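Local coordinates for uncharacterized protein (Xanthomonas campestris pv. vesicatoria, PDB 4FC9) that is the all-helical C-terminal domain of the type III effector XopL, secreted into plant hosts, where it probably acts in ubiquitin ligation, at residues Gln42-Thr47 and Arg53-Glu58; Ser46-Glu51 and Pro61-Gly66; Glu87-Glu92 and Gly140-His145. All coordinates share one frame; numbering follows the deposited sequence. Where two conformers were deposited one is given.

Interaction 1 (Gln42-Thr47 and Arg53-Glu58)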
ATOM      1  N   GLN A  42      -8.843   5.219   3.598  1.00 20.34           N
ATOM      2  CA  GLN A  42     -10.190   4.661   3.564  1.00 20.33           C
ATOM      3  C   GLN A  42     -11.074   5.397   2.566  1.00 23.33           C
ATOM      4  O   GLN A  42     -11.828   4.773   1.824  1.00 26.94           O
ATOM      5  CB  GLN A  42     -10.818   4.718   4.957  1.00 24.99           C
ATOM      6  CG  GLN A  42     -12.060   3.866   5.134  1.00 34.22           C
ATOM      7  CD  GLN A  42     -12.583   3.882   6.568  1.00 44.25           C
ATOM      8  OE1 GLN A  42     -12.574   2.862   7.258  1.00 41.37           O
ATOM      9  NE2 GLN A  42     -13.043   5.043   7.019  1.00 52.88           N
ATOM     10  N   ALA A  43     -10.982   6.725   2.558  1.00 22.26           N
ATOM     11  CA  ALA A  43     -11.737   7.551   1.619  1.00 22.70           C
ATOM     12  C   ALA A  43     -11.355   7.240   0.173  1.00 23.47           C
ATOM     13  O   ALA A  43     -12.214   7.171  -0.707  1.00 21.39           O
ATOM     14  CB  ALA A  43     -11.511   9.022   1.917  1.00 22.35           C
HETATM   15  N   MSE A  44     -10.059   7.055  -0.062  1.00 23.49           N
HETATM   16  CA  MSE A  44      -9.554   6.710  -1.385  1.00 20.69           C
HETATM   17  C   MSE A  44     -10.079   5.355  -1.832  1.00 19.38           C
HETATM   18  O   MSE A  44     -10.501   5.193  -2.981  1.00 19.91           O
HETATM   19  CB  MSE A  44      -8.027   6.710  -1.387  1.00 20.46           C
HETATM   20  CG  MSE A  44      -7.430   8.089  -1.205  1.00 20.89           C
HETATM   21 SE   MSE A  44      -5.524   8.068  -0.851  0.77 27.78          SE
HETATM   22  CE  MSE A  44      -4.863   7.590  -2.621  1.00 27.52           C
ATOM     23  N   LEU A  45     -10.052   4.389  -0.918  1.00 18.23           N
ATOM     24  CA  LEU A  45     -10.594   3.060  -1.185  1.00 21.45           C
ATOM     25  C   LEU A  45     -12.068   3.158  -1.509  1.00 23.57           C
ATOM     26  O   LEU A  45     -12.557   2.491  -2.419  1.00 22.82           O
ATOM     27  CB  LEU A  45     -10.411   2.151   0.024  1.00 17.60           C
ATOM     28  CG  LEU A  45      -9.013   1.593   0.212  1.00 17.71           C
ATOM     29  CD1 LEU A  45      -9.006   0.649   1.395  1.00 19.90           C
ATOM     30  CD2 LEU A  45      -8.575   0.889  -1.056  1.00 20.73           C
ATOM     31  N   SER A  46     -12.776   3.989  -0.750  0.58 22.52           N
ATOM     32  CA  SER A  46     -14.184   4.233  -1.005  0.58 21.98           C
ATOM     33  C   SER A  46     -14.362   4.824  -2.395  0.58 23.23           C
ATOM     34  O   SER A  46     -15.231   4.401  -3.148  0.58 25.63           O
ATOM     35  CB  SER A  46     -14.762   5.185   0.035  0.58 22.56           C
ATOM     36  OG  SER A  46     -16.148   5.368  -0.179  0.58 27.11           O
ATOM     37  N   THR A  47     -13.530   5.803  -2.731  1.00 22.31           N
ATOM     38  CA  THR A  47     -13.593   6.435  -4.037  1.00 19.72           C
ATOM     39  C   THR A  47     -13.418   5.386  -5.137  1.00 21.64           C
ATOM     40  O   THR A  47     -14.232   5.292  -6.054  1.00 23.74           O
ATOM     41  CB  THR A  47     -12.536   7.543  -4.172  1.00 20.28           C
ATOM     42  OG1 THR A  47     -12.767   8.536  -3.166  1.00 24.14           O
ATOM     43  CG2 THR A  47     -12.620   8.207  -5.537  1.00 18.82           C
ATOM     44  N   ARG A  53     -14.250   5.671  -8.983  1.00 23.40           N
ATOM     45  CA  ARG A  53     -13.527   6.848  -9.440  1.00 20.53           C
ATOM     46  C   ARG A  53     -12.051   6.796  -9.038  1.00 18.50           C
ATOM     47  O   ARG A  53     -11.659   6.047  -8.144  1.00 18.96           O
ATOM     48  CB  ARG A  53     -14.201   8.123  -8.916  1.00 21.55           C
ATOM     49  CG  ARG A  53     -15.579   8.364  -9.524  1.00 21.43           C
ATOM     50  CD  ARG A  53     -16.373   9.413  -8.766  1.00 25.59           C
ATOM     51  NE  ARG A  53     -15.783  10.746  -8.861  1.00 27.01           N
ATOM     52  CZ  ARG A  53     -16.386  11.859  -8.450  1.00 27.54           C
ATOM     53  NH1 ARG A  53     -17.600  11.804  -7.921  1.00 25.34           N
ATOM     54  NH2 ARG A  53     -15.778  13.030  -8.571  1.00 27.24           N
ATOM     55  N   ASN A  54     -11.251   7.605  -9.723  1.00 20.18           N
ATOM     56  CA  ASN A  54      -9.800   7.606  -9.624  1.00 19.81           C
ATOM     57  C   ASN A  54      -9.322   8.782  -8.766  1.00 19.38           C
ATOM     58  O   ASN A  54      -9.290   9.919  -9.236  1.00 19.59           O
ATOM     59  CB  ASN A  54      -9.234   7.727 -11.047  1.00 20.64           C
ATOM     60  CG  ASN A  54      -7.728   7.546 -11.117  1.00 20.74           C
ATOM     61  OD1 ASN A  54      -7.026   7.580 -10.109  1.00 19.15           O
ATOM     62  ND2 ASN A  54      -7.226   7.365 -12.331  1.00 23.67           N
ATOM     63  N   PRO A  55      -8.934   8.513  -7.505  1.00 19.58           N
ATOM     64  CA  PRO A  55      -8.523   9.584  -6.590  1.00 22.44           C
ATOM     65  C   PRO A  55      -7.157  10.178  -6.919  1.00 19.83           C
ATOM     66  O   PRO A  55      -6.714  11.106  -6.244  1.00 23.41           O
ATOM     67  CB  PRO A  55      -8.465   8.875  -5.233  1.00 22.43           C
ATOM     68  CG  PRO A  55      -8.157   7.464  -5.568  1.00 19.82           C
ATOM     69  CD  PRO A  55      -8.892   7.192  -6.854  1.00 16.93           C
ATOM     70  N   PHE A  56      -6.501   9.649  -7.943  1.00 19.82           N
ATOM     71  CA  PHE A  56      -5.155  10.081  -8.283  1.00 19.23           C
ATOM     72  C   PHE A  56      -5.153  11.181  -9.332  1.00 20.17           C
ATOM     73  O   PHE A  56      -4.110  11.758  -9.629  1.00 23.60           O
ATOM     74  CB  PHE A  56      -4.307   8.887  -8.728  1.00 20.63           C
ATOM     75  CG  PHE A  56      -4.085   7.875  -7.636  1.00 20.59           C
ATOM     76  CD1 PHE A  56      -3.151   8.105  -6.642  1.00 21.24           C
ATOM     77  CD2 PHE A  56      -4.826   6.706  -7.591  1.00 19.55           C
ATOM     78  CE1 PHE A  56      -2.952   7.180  -5.623  1.00 23.44           C
ATOM     79  CE2 PHE A  56      -4.634   5.776  -6.580  1.00 21.13           C
ATOM     80  CZ  PHE A  56      -3.695   6.011  -5.593  1.00 21.31           C
ATOM     81  N   LEU A  57      -6.325  11.475  -9.880  1.00 16.49           N
ATOM     82  CA  LEU A  57      -6.454  12.555 -10.846  1.00 18.69           C
ATOM     83  C   LEU A  57      -7.399  13.629 -10.338  1.00 23.95           C
ATOM     84  O   LEU A  57      -8.393  13.332  -9.677  1.00 27.76           O
ATOM     85  CB  LEU A  57      -6.935  12.028 -12.200  1.00 18.48           C
ATOM     86  CG  LEU A  57      -5.952  11.197 -13.024  1.00 18.68           C
ATOM     87  CD1 LEU A  57      -6.658  10.574 -14.210  1.00 18.73           C
ATOM     88  CD2 LEU A  57      -4.778  12.046 -13.483  1.00 19.33           C
ATOM     89  N   GLU A  58      -7.067  14.877 -10.652  1.00 22.21           N
ATOM     90  CA  GLU A  58      -7.891  16.029 -10.324  1.00 21.41           C
ATOM     91  C   GLU A  58      -9.354  15.797 -10.692  1.00 23.92           C
ATOM     92  O   GLU A  58      -9.672  15.407 -11.813  1.00 25.43           O
ATOM     93  CB  GLU A  58      -7.353  17.257 -11.056  1.00 25.59           C
ATOM     94  CG  GLU A  58      -8.026  18.555 -10.674  1.00 30.56           C
ATOM     95  CD  GLU A  58      -7.471  19.742 -11.432  1.00 34.41           C
ATOM     96  OE1 GLU A  58      -6.709  19.531 -12.399  1.00 39.98           O
ATOM     97  OE2 GLU A  58      -7.795  20.886 -11.064  1.00 36.07           O
TER
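Met44, a selenomethionine, sets its terminal methyl against the Phe56 ring, with CE 3.6 Å from CZ of Phe56. CE is just as near Phe56 CE1, and the two side chains cross at about a right angle. The bend at the end of the Met44 chain (chi3 73°) swings CE to the ring. Further up the same side chain, Met44 CG packs on Pro55 CB at 4.2 Å. Thr47 turns its methyl the same way: CG2 lies 3.7 Å from Arg53 CB and also meets Pro55 CD. Its hydroxyl goes back to its own helix, where OG1 donates to Ala43 O at 2.9 Å. Thr47 N reaches that oxygen from the other face of the carbonyl plane. The chain folds back on the end of helix 32-49, where Arg53 N donates to Thr47 O at 3.0 Å. An Asx turn follows, with Asn54 OD1 accepting from Phe56 N within a type I turn. This bond helps fix the backbone from which the Phe56 ring leaves. The ring also touches Ala80, Leu81 and Met84 of helix 79-88. Met44 meets Val159 and Trp162 of helix 152-171. The Arg53 guanidinium leads away to Ala60 O and Gly59 O.

Interaction 2 (Ser46-Glu51 and Pro61-Gly66); sequences STVIDE and PSYLPG
Near its C-terminal end, helix 32-49 faces the loop 61-66 at a distance, with Val48 CA and Tyr63 CA 8.5 Å apart. The Tyr63 side chain spans this gap, and its hydroxyl OH donates to Val48 O at 2.6 Å. Tyr63 OH lies 28° from the plane of the Val48 carbonyl, while Val48 O itself lies at the ring edge, close to the ring plane. Val48 O is also 3.3 Å from Tyr63 CE2. The Val48 side chain adds an apolar touch, CG1 to Tyr63 CE2 at 4.1 Å. CG1 stands anti to the backbone N (chi1 172°), on the side of the carbonyl that takes the bond. This is a side-chain to main-chain tie near the C-terminal end of a helix: a backbone carbonyl is satisfied by the hydroxyl of a buried tyrosine. Just before the tyrosine, Ser62 forms an ST turn, its OG accepting from Leu64 N at 3.0 Å. One water extends the link. It lies 2.7 Å from Ser62 OG and makes a weak bond to Glu51 O. Val152 and Leu155 of helix 152-171 also pack on the Tyr63 side chain. Leu155 touches Val48 as well, and Val48 packs on Pro55.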
ATOM      1  N   SER A  46     -12.776   3.989  -0.750  0.58 22.52           N
ATOM      2  CA  SER A  46     -14.184   4.233  -1.005  0.58 21.98           C
ATOM      3  C   SER A  46     -14.362   4.824  -2.395  0.58 23.23           C
ATOM      4  O   SER A  46     -15.231   4.401  -3.148  0.58 25.63           O
ATOM      5  CB  SER A  46     -14.762   5.185   0.035  0.58 22.56           C
ATOM      6  OG  SER A  46     -16.148   5.368  -0.179  0.58 27.11           O
ATOM      7  N   THR A  47     -13.530   5.803  -2.731  1.00 22.31           N
ATOM      8  CA  THR A  47     -13.593   6.435  -4.037  1.00 19.72           C
ATOM      9  C   THR A  47     -13.418   5.386  -5.137  1.00 21.64           C
ATOM     10  O   THR A  47     -14.232   5.292  -6.054  1.00 23.74           O
ATOM     11  CB  THR A  47     -12.536   7.543  -4.172  1.00 20.28           C
ATOM     12  OG1 THR A  47     -12.767   8.536  -3.166  1.00 24.14           O
ATOM     13  CG2 THR A  47     -12.620   8.207  -5.537  1.00 18.82           C
ATOM     14  N   VAL A  48     -12.387   4.560  -5.012  1.00 21.06           N
ATOM     15  CA  VAL A  48     -12.108   3.537  -6.015  1.00 21.37           C
ATOM     16  C   VAL A  48     -13.187   2.449  -6.121  1.00 22.71           C
ATOM     17  O   VAL A  48     -13.629   2.109  -7.216  1.00 20.97           O
ATOM     18  CB  VAL A  48     -10.743   2.864  -5.757  1.00 19.45           C
ATOM     19  CG1 VAL A  48     -10.551   1.666  -6.678  1.00 20.86           C
ATOM     20  CG2 VAL A  48      -9.623   3.867  -5.932  1.00 14.00           C
ATOM     21  N   ILE A  49     -13.597   1.901  -4.983  1.00 19.93           N
ATOM     22  CA  ILE A  49     -14.452   0.717  -4.964  1.00 20.93           C
ATOM     23  C   ILE A  49     -15.940   1.059  -4.982  1.00 23.61           C
ATOM     24  O   ILE A  49     -16.703   0.476  -5.746  1.00 28.31           O
ATOM     25  CB  ILE A  49     -14.107  -0.185  -3.759  1.00 23.18           C
ATOM     26  CG1 ILE A  49     -12.681  -0.721  -3.910  1.00 18.56           C
ATOM     27  CG2 ILE A  49     -15.101  -1.329  -3.632  1.00 24.62           C
ATOM     28  CD1 ILE A  49     -12.159  -1.431  -2.690  1.00 20.94           C
ATOM     29  N   ASP A  50     -16.345   2.011  -4.149  1.00 27.29           N
ATOM     30  CA  ASP A  50     -17.736   2.449  -4.096  1.00 28.56           C
ATOM     31  C   ASP A  50     -18.076   3.357  -5.276  1.00 29.02           C
ATOM     32  O   ASP A  50     -18.977   3.062  -6.062  1.00 32.56           O
ATOM     33  CB  ASP A  50     -18.010   3.195  -2.786  1.00 38.45           C
ATOM     34  CG  ASP A  50     -19.122   2.579  -1.981  1.00 55.55           C
ATOM     35  OD1 ASP A  50     -20.301   2.824  -2.311  1.00 63.56           O
ATOM     36  OD2 ASP A  50     -18.816   1.867  -1.003  1.00 64.49           O
ATOM     37  N   GLU A  51     -17.347   4.463  -5.398  1.00 25.60           N
ATOM     38  CA  GLU A  51     -17.653   5.481  -6.396  1.00 24.10           C
ATOM     39  C   GLU A  51     -17.173   5.109  -7.790  1.00 21.31           C
ATOM     40  O   GLU A  51     -17.596   5.709  -8.773  1.00 26.05           O
ATOM     41  CB  GLU A  51     -17.023   6.807  -5.992  1.00 26.76           C
ATOM     42  CG  GLU A  51     -17.284   7.190  -4.555  1.00 36.74           C
ATOM     43  CD  GLU A  51     -18.722   7.569  -4.305  1.00 51.33           C
ATOM     44  OE1 GLU A  51     -19.352   8.133  -5.224  1.00 53.89           O
ATOM     45  OE2 GLU A  51     -19.224   7.297  -3.191  1.00 62.08           O
ATOM     46  N   PRO A  61     -11.900  11.518 -11.691  1.00 21.32           N
ATOM     47  CA  PRO A  61     -12.705  11.042 -12.817  1.00 20.37           C
ATOM     48  C   PRO A  61     -12.988   9.550 -12.706  1.00 20.93           C
ATOM     49  O   PRO A  61     -12.267   8.834 -12.010  1.00 17.12           O
ATOM     50  CB  PRO A  61     -11.799  11.314 -14.019  1.00 18.79           C
ATOM     51  CG  PRO A  61     -10.431  11.194 -13.469  1.00 16.66           C
ATOM     52  CD  PRO A  61     -10.511  11.799 -12.098  1.00 19.08           C
ATOM     53  N   SER A  62     -14.034   9.088 -13.380  1.00 19.79           N
ATOM     54  CA  SER A  62     -14.332   7.665 -13.431  1.00 20.06           C
ATOM     55  C   SER A  62     -13.171   6.917 -14.070  1.00 17.38           C
ATOM     56  O   SER A  62     -12.437   7.488 -14.867  1.00 17.90           O
ATOM     57  CB  SER A  62     -15.606   7.430 -14.244  1.00 18.61           C
ATOM     58  OG  SER A  62     -15.905   6.049 -14.341  1.00 17.60           O
ATOM     59  N   TYR A  63     -13.000   5.646 -13.719  1.00 18.07           N
ATOM     60  CA  TYR A  63     -12.047   4.799 -14.429  1.00 17.93           C
ATOM     61  C   TYR A  63     -12.775   3.790 -15.305  1.00 17.71           C
ATOM     62  O   TYR A  63     -12.157   2.985 -15.988  1.00 19.07           O
ATOM     63  CB  TYR A  63     -11.072   4.094 -13.476  1.00 13.34           C
ATOM     64  CG  TYR A  63     -11.704   3.222 -12.412  1.00 16.60           C
ATOM     65  CD1 TYR A  63     -12.161   1.943 -12.705  1.00 19.95           C
ATOM     66  CD2 TYR A  63     -11.818   3.670 -11.103  1.00 17.04           C
ATOM     67  CE1 TYR A  63     -12.729   1.144 -11.727  1.00 19.28           C
ATOM     68  CE2 TYR A  63     -12.374   2.879 -10.124  1.00 17.26           C
ATOM     69  CZ  TYR A  63     -12.831   1.619 -10.439  1.00 18.27           C
ATOM     70  OH  TYR A  63     -13.384   0.837  -9.456  1.00 18.93           O
ATOM     71  N   LEU A  64     -14.098   3.848 -15.284  1.00 19.38           N
ATOM     72  CA  LEU A  64     -14.908   2.903 -16.035  1.00 21.16           C
ATOM     73  C   LEU A  64     -14.889   3.209 -17.525  1.00 19.41           C
ATOM     74  O   LEU A  64     -15.048   4.357 -17.921  1.00 21.74           O
ATOM     75  CB  LEU A  64     -16.350   2.932 -15.528  1.00 22.07           C
ATOM     76  CG  LEU A  64     -16.546   2.544 -14.061  1.00 21.75           C
ATOM     77  CD1 LEU A  64     -18.006   2.681 -13.670  1.00 26.93           C
ATOM     78  CD2 LEU A  64     -16.048   1.130 -13.803  1.00 18.05           C
ATOM     79  N   PRO A  65     -14.685   2.174 -18.352  1.00 18.41           N
ATOM     80  CA  PRO A  65     -14.885   2.300 -19.795  1.00 19.12           C
ATOM     81  C   PRO A  65     -16.262   2.890 -20.060  1.00 21.33           C
ATOM     82  O   PRO A  65     -17.243   2.412 -19.492  1.00 23.33           O
ATOM     83  CB  PRO A  65     -14.850   0.854 -20.274  1.00 17.05           C
ATOM     84  CG  PRO A  65     -13.986   0.166 -19.300  1.00 24.35           C
ATOM     85  CD  PRO A  65     -14.220   0.829 -17.974  1.00 22.40           C
ATOM     86  N   GLY A  66     -16.329   3.928 -20.882  1.00 19.28           N
ATOM     87  CA  GLY A  66     -17.591   4.585 -21.155  1.00 22.06           C
ATOM     88  C   GLY A  66     -17.752   5.901 -20.419  1.00 25.39           C
ATOM     89  O   GLY A  66     -18.487   6.773 -20.865  1.00 30.17           O
TER
HETATM   90  O   HOH W   1     -17.421   5.966 -12.069  1.00 21.91           O

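Interaction 3 (Glu87-Glu92 and Gly140-His145); sequences ESRDLE and GQFVYH
Arg89 lays its guanidinium flat on one face of the Phe142 ring, the planes 25° apart. This is the tight part of the contact. Arg89 NE sits above the middle of the ring, and Arg89 CZ is 3.8 Å from the Phe142 ring centroid, a cation-pi stack. The aliphatic part of the arginine follows, with CD over the same face in a CH-pi contact. The bend at chi2 (66°) carries CD and the guanidinium over the Phe142 face. At its far end the guanidinium meets the backbone. Arg89 NH1 donates to Tyr144 O at 2.8 Å, in the carbonyl plane, and Arg89 NH2 donates to the same oxygen at 3.1 Å. Tyr144 O lies nearly in the guanidinium plane. A weak bond from Arg89 NH2 to Ser88 OG adds to this hold.

The other side is loose. Phe142 and His145 are exposed, and the His145 side chain only grazes the arginine, with His145 CB 4.0 Å from Arg89 NH1. The His145 ring leads away, and its ND1 bonds to Gly147 N. The contact joins the junction between helices 79-88 and 91-101 to the long loop before helix 152-171. Asp90 N-caps the second of these helices by accepting from Glu92 N. Across the contact the arginine meets a ring face and a neutral carbonyl. The pairing thus relies on stacking and directed N-H bonds, which together limit rotation of the guanidinium, rather than on a salt bridge.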
ATOM      1  N   GLU A  87       8.822   4.259  -7.498  1.00 25.68           N
ATOM      2  CA  GLU A  87       9.155   4.117  -6.081  1.00 24.89           C
ATOM      3  C   GLU A  87       9.110   2.657  -5.638  1.00 23.00           C
ATOM      4  O   GLU A  87       9.937   2.214  -4.847  1.00 25.60           O
ATOM      5  CB  GLU A  87       8.203   4.943  -5.210  1.00 22.95           C
ATOM      6  CG  GLU A  87       8.412   6.437  -5.291  1.00 28.67           C
ATOM      7  CD  GLU A  87       7.386   7.207  -4.488  1.00 33.45           C
ATOM      8  OE1 GLU A  87       6.648   6.581  -3.703  1.00 36.12           O
ATOM      9  OE2 GLU A  87       7.307   8.439  -4.646  1.00 36.91           O
ATOM     10  N   SER A  88       8.147   1.909  -6.165  1.00 25.21           N
ATOM     11  CA  SER A  88       7.969   0.517  -5.774  1.00 22.50           C
ATOM     12  C   SER A  88       9.094  -0.384  -6.294  1.00 26.15           C
ATOM     13  O   SER A  88       9.248  -1.516  -5.844  1.00 25.59           O
ATOM     14  CB  SER A  88       6.604   0.002  -6.226  1.00 19.06           C
ATOM     15  OG  SER A  88       6.568  -0.176  -7.630  1.00 20.89           O
ATOM     16  N   ARG A  89       9.880   0.127  -7.234  1.00 25.24           N
ATOM     17  CA  ARG A  89      11.043  -0.588  -7.738  1.00 26.96           C
ATOM     18  C   ARG A  89      12.307  -0.162  -7.003  1.00 29.33           C
ATOM     19  O   ARG A  89      13.374  -0.739  -7.200  1.00 31.99           O
ATOM     20  CB  ARG A  89      11.222  -0.324  -9.231  1.00 31.39           C
ATOM     21  CG  ARG A  89      10.630  -1.386 -10.141  1.00 33.91           C
ATOM     22  CD  ARG A  89       9.130  -1.431 -10.046  1.00 24.56           C
ATOM     23  NE  ARG A  89       8.524  -1.875 -11.297  1.00 30.75           N
ATOM     24  CZ  ARG A  89       7.219  -2.063 -11.478  1.00 32.59           C
ATOM     25  NH1 ARG A  89       6.761  -2.462 -12.662  1.00 34.56           N
ATOM     26  NH2 ARG A  89       6.367  -1.853 -10.480  1.00 22.87           N
ATOM     27  N   ASP A  90      12.176   0.856  -6.160  1.00 28.88           N
ATOM     28  CA  ASP A  90      13.317   1.455  -5.475  1.00 31.65           C
ATOM     29  C   ASP A  90      13.742   0.654  -4.242  1.00 33.95           C
ATOM     30  O   ASP A  90      12.924   0.343  -3.381  1.00 35.80           O
ATOM     31  CB  ASP A  90      12.991   2.900  -5.092  1.00 33.15           C
ATOM     32  CG  ASP A  90      14.062   3.538  -4.238  1.00 46.65           C
ATOM     33  OD1 ASP A  90      13.711   4.416  -3.423  1.00 52.68           O
ATOM     34  OD2 ASP A  90      15.249   3.176  -4.382  1.00 55.43           O
ATOM     35  N   LEU A  91      15.031   0.338  -4.166  1.00 31.47           N
ATOM     36  CA  LEU A  91      15.571  -0.463  -3.075  1.00 30.44           C
ATOM     37  C   LEU A  91      15.345   0.165  -1.717  1.00 28.57           C
ATOM     38  O   LEU A  91      15.173  -0.535  -0.723  1.00 32.48           O
ATOM     39  CB  LEU A  91      17.069  -0.654  -3.260  1.00 39.37           C
ATOM     40  CG  LEU A  91      17.507  -1.372  -4.527  1.00 44.44           C
ATOM     41  CD1 LEU A  91      19.022  -1.492  -4.531  1.00 48.36           C
ATOM     42  CD2 LEU A  91      16.830  -2.733  -4.625  1.00 39.97           C
ATOM     43  N   GLU A  92      15.377   1.490  -1.671  1.00 30.73           N
ATOM     44  CA  GLU A  92      15.220   2.194  -0.410  1.00 32.98           C
ATOM     45  C   GLU A  92      13.789   2.062   0.076  1.00 30.32           C
ATOM     46  O   GLU A  92      13.544   1.926   1.274  1.00 33.74           O
ATOM     47  CB  GLU A  92      15.610   3.659  -0.565  1.00 41.72           C
ATOM     48  CG  GLU A  92      16.886   3.848  -1.372  1.00 53.77           C
ATOM     49  CD  GLU A  92      17.809   4.891  -0.780  1.00 60.46           C
ATOM     50  OE1 GLU A  92      17.411   5.552   0.203  1.00 63.09           O
ATOM     51  OE2 GLU A  92      18.934   5.045  -1.299  1.00 63.94           O
ATOM     52  N   GLY A 140       8.103 -14.101 -11.581  1.00 32.91           N
ATOM     53  CA  GLY A 140       9.049 -13.067 -11.205  1.00 31.79           C
ATOM     54  C   GLY A 140       8.841 -11.762 -11.947  1.00 29.59           C
ATOM     55  O   GLY A 140       9.662 -10.851 -11.861  1.00 32.83           O
ATOM     56  N   GLN A 141       7.736 -11.665 -12.674  1.00 29.58           N
ATOM     57  CA  GLN A 141       7.430 -10.456 -13.433  1.00 33.59           C
ATOM     58  C   GLN A 141       6.547  -9.509 -12.629  1.00 28.37           C
ATOM     59  O   GLN A 141       5.674  -9.951 -11.887  1.00 27.34           O
ATOM     60  CB  GLN A 141       6.764 -10.811 -14.762  1.00 37.71           C
ATOM     61  CG  GLN A 141       7.597 -11.738 -15.625  1.00 52.61           C
ATOM     62  CD  GLN A 141       9.010 -11.216 -15.832  1.00 68.32           C
ATOM     63  OE1 GLN A 141       9.212 -10.023 -16.065  1.00 72.13           O
ATOM     64  NE2 GLN A 141       9.996 -12.106 -15.736  1.00 73.42           N
ATOM     65  N   PHE A 142       6.781  -8.209 -12.779  1.00 29.29           N
ATOM     66  CA  PHE A 142       6.012  -7.209 -12.048  1.00 25.33           C
ATOM     67  C   PHE A 142       4.542  -7.293 -12.405  1.00 25.52           C
ATOM     68  O   PHE A 142       4.180  -7.297 -13.579  1.00 30.64           O
ATOM     69  CB  PHE A 142       6.534  -5.800 -12.324  1.00 22.21           C
ATOM     70  CG  PHE A 142       7.918  -5.554 -11.797  1.00 27.56           C
ATOM     71  CD1 PHE A 142       8.192  -5.673 -10.446  1.00 29.32           C
ATOM     72  CD2 PHE A 142       8.947  -5.192 -12.655  1.00 30.90           C
ATOM     73  CE1 PHE A 142       9.472  -5.442  -9.958  1.00 31.83           C
ATOM     74  CE2 PHE A 142      10.225  -4.956 -12.177  1.00 28.64           C
ATOM     75  CZ  PHE A 142      10.490  -5.081 -10.829  1.00 31.66           C
ATOM     76  N   VAL A 143       3.703  -7.368 -11.382  1.00 22.24           N
ATOM     77  CA  VAL A 143       2.267  -7.446 -11.575  1.00 21.00           C
ATOM     78  C   VAL A 143       1.748  -6.131 -12.135  1.00 23.90           C
ATOM     79  O   VAL A 143       0.899  -6.115 -13.030  1.00 27.37           O
ATOM     80  CB  VAL A 143       1.550  -7.769 -10.251  1.00 20.47           C
ATOM     81  CG1 VAL A 143       0.041  -7.710 -10.424  1.00 19.79           C
ATOM     82  CG2 VAL A 143       1.985  -9.126  -9.743  1.00 22.40           C
ATOM     83  N   TYR A 144       2.279  -5.027 -11.618  1.00 23.99           N
ATOM     84  CA  TYR A 144       1.825  -3.700 -12.009  1.00 18.61           C
ATOM     85  C   TYR A 144       2.920  -2.929 -12.730  1.00 21.27           C
ATOM     86  O   TYR A 144       4.057  -2.866 -12.265  1.00 23.88           O
ATOM     87  CB  TYR A 144       1.365  -2.922 -10.779  1.00 18.94           C
ATOM     88  CG  TYR A 144       0.427  -3.704  -9.893  1.00 21.67           C
ATOM     89  CD1 TYR A 144      -0.933  -3.777 -10.177  1.00 20.17           C
ATOM     90  CD2 TYR A 144       0.901  -4.380  -8.776  1.00 22.72           C
ATOM     91  CE1 TYR A 144      -1.795  -4.501  -9.372  1.00 20.48           C
ATOM     92  CE2 TYR A 144       0.048  -5.107  -7.965  1.00 19.96           C
ATOM     93  CZ  TYR A 144      -1.298  -5.163  -8.269  1.00 18.61           C
ATOM     94  OH  TYR A 144      -2.150  -5.884  -7.464  1.00 21.31           O
ATOM     95  N   HIS A 145       2.568  -2.337 -13.865  1.00 19.78           N
ATOM     96  CA  HIS A 145       3.519  -1.575 -14.669  1.00 21.61           C
ATOM     97  C   HIS A 145       2.799  -0.430 -15.380  1.00 26.08           C
ATOM     98  O   HIS A 145       1.592  -0.253 -15.213  1.00 24.03           O
ATOM     99  CB  HIS A 145       4.195  -2.487 -15.688  1.00 24.10           C
ATOM    100  CG  HIS A 145       3.233  -3.304 -16.487  1.00 24.91           C
ATOM    101  ND1 HIS A 145       2.734  -2.890 -17.701  1.00 26.87           N
ATOM    102  CD2 HIS A 145       2.656  -4.502 -16.232  1.00 26.94           C
ATOM    103  CE1 HIS A 145       1.903  -3.803 -18.168  1.00 27.11           C
ATOM    104  NE2 HIS A 145       1.837  -4.791 -17.295  1.00 27.36           N
TER

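How the interactions relate
Helix 32-49 is the first helix and serves two contacts. Interaction 1 closes the short loop after it. Interaction 2 starts from an overlapping part of the helix, sharing Ser46 and Thr47, and reaches further on to close a longer loop. The two spans cross: Val48 lies between Thr47 and Arg53, while Tyr63 lies beyond both. They also touch, with a probable hydrogen bond from Asn54 N to Pro61 O and packing of Pro55 CD on Val48 CG2. Interaction 3 opens later, in series, and ties the turn between helices 79-88 and 91-101 to the loop before helix 152-171. Its nearest atoms are about 10 Å from those of interaction 1.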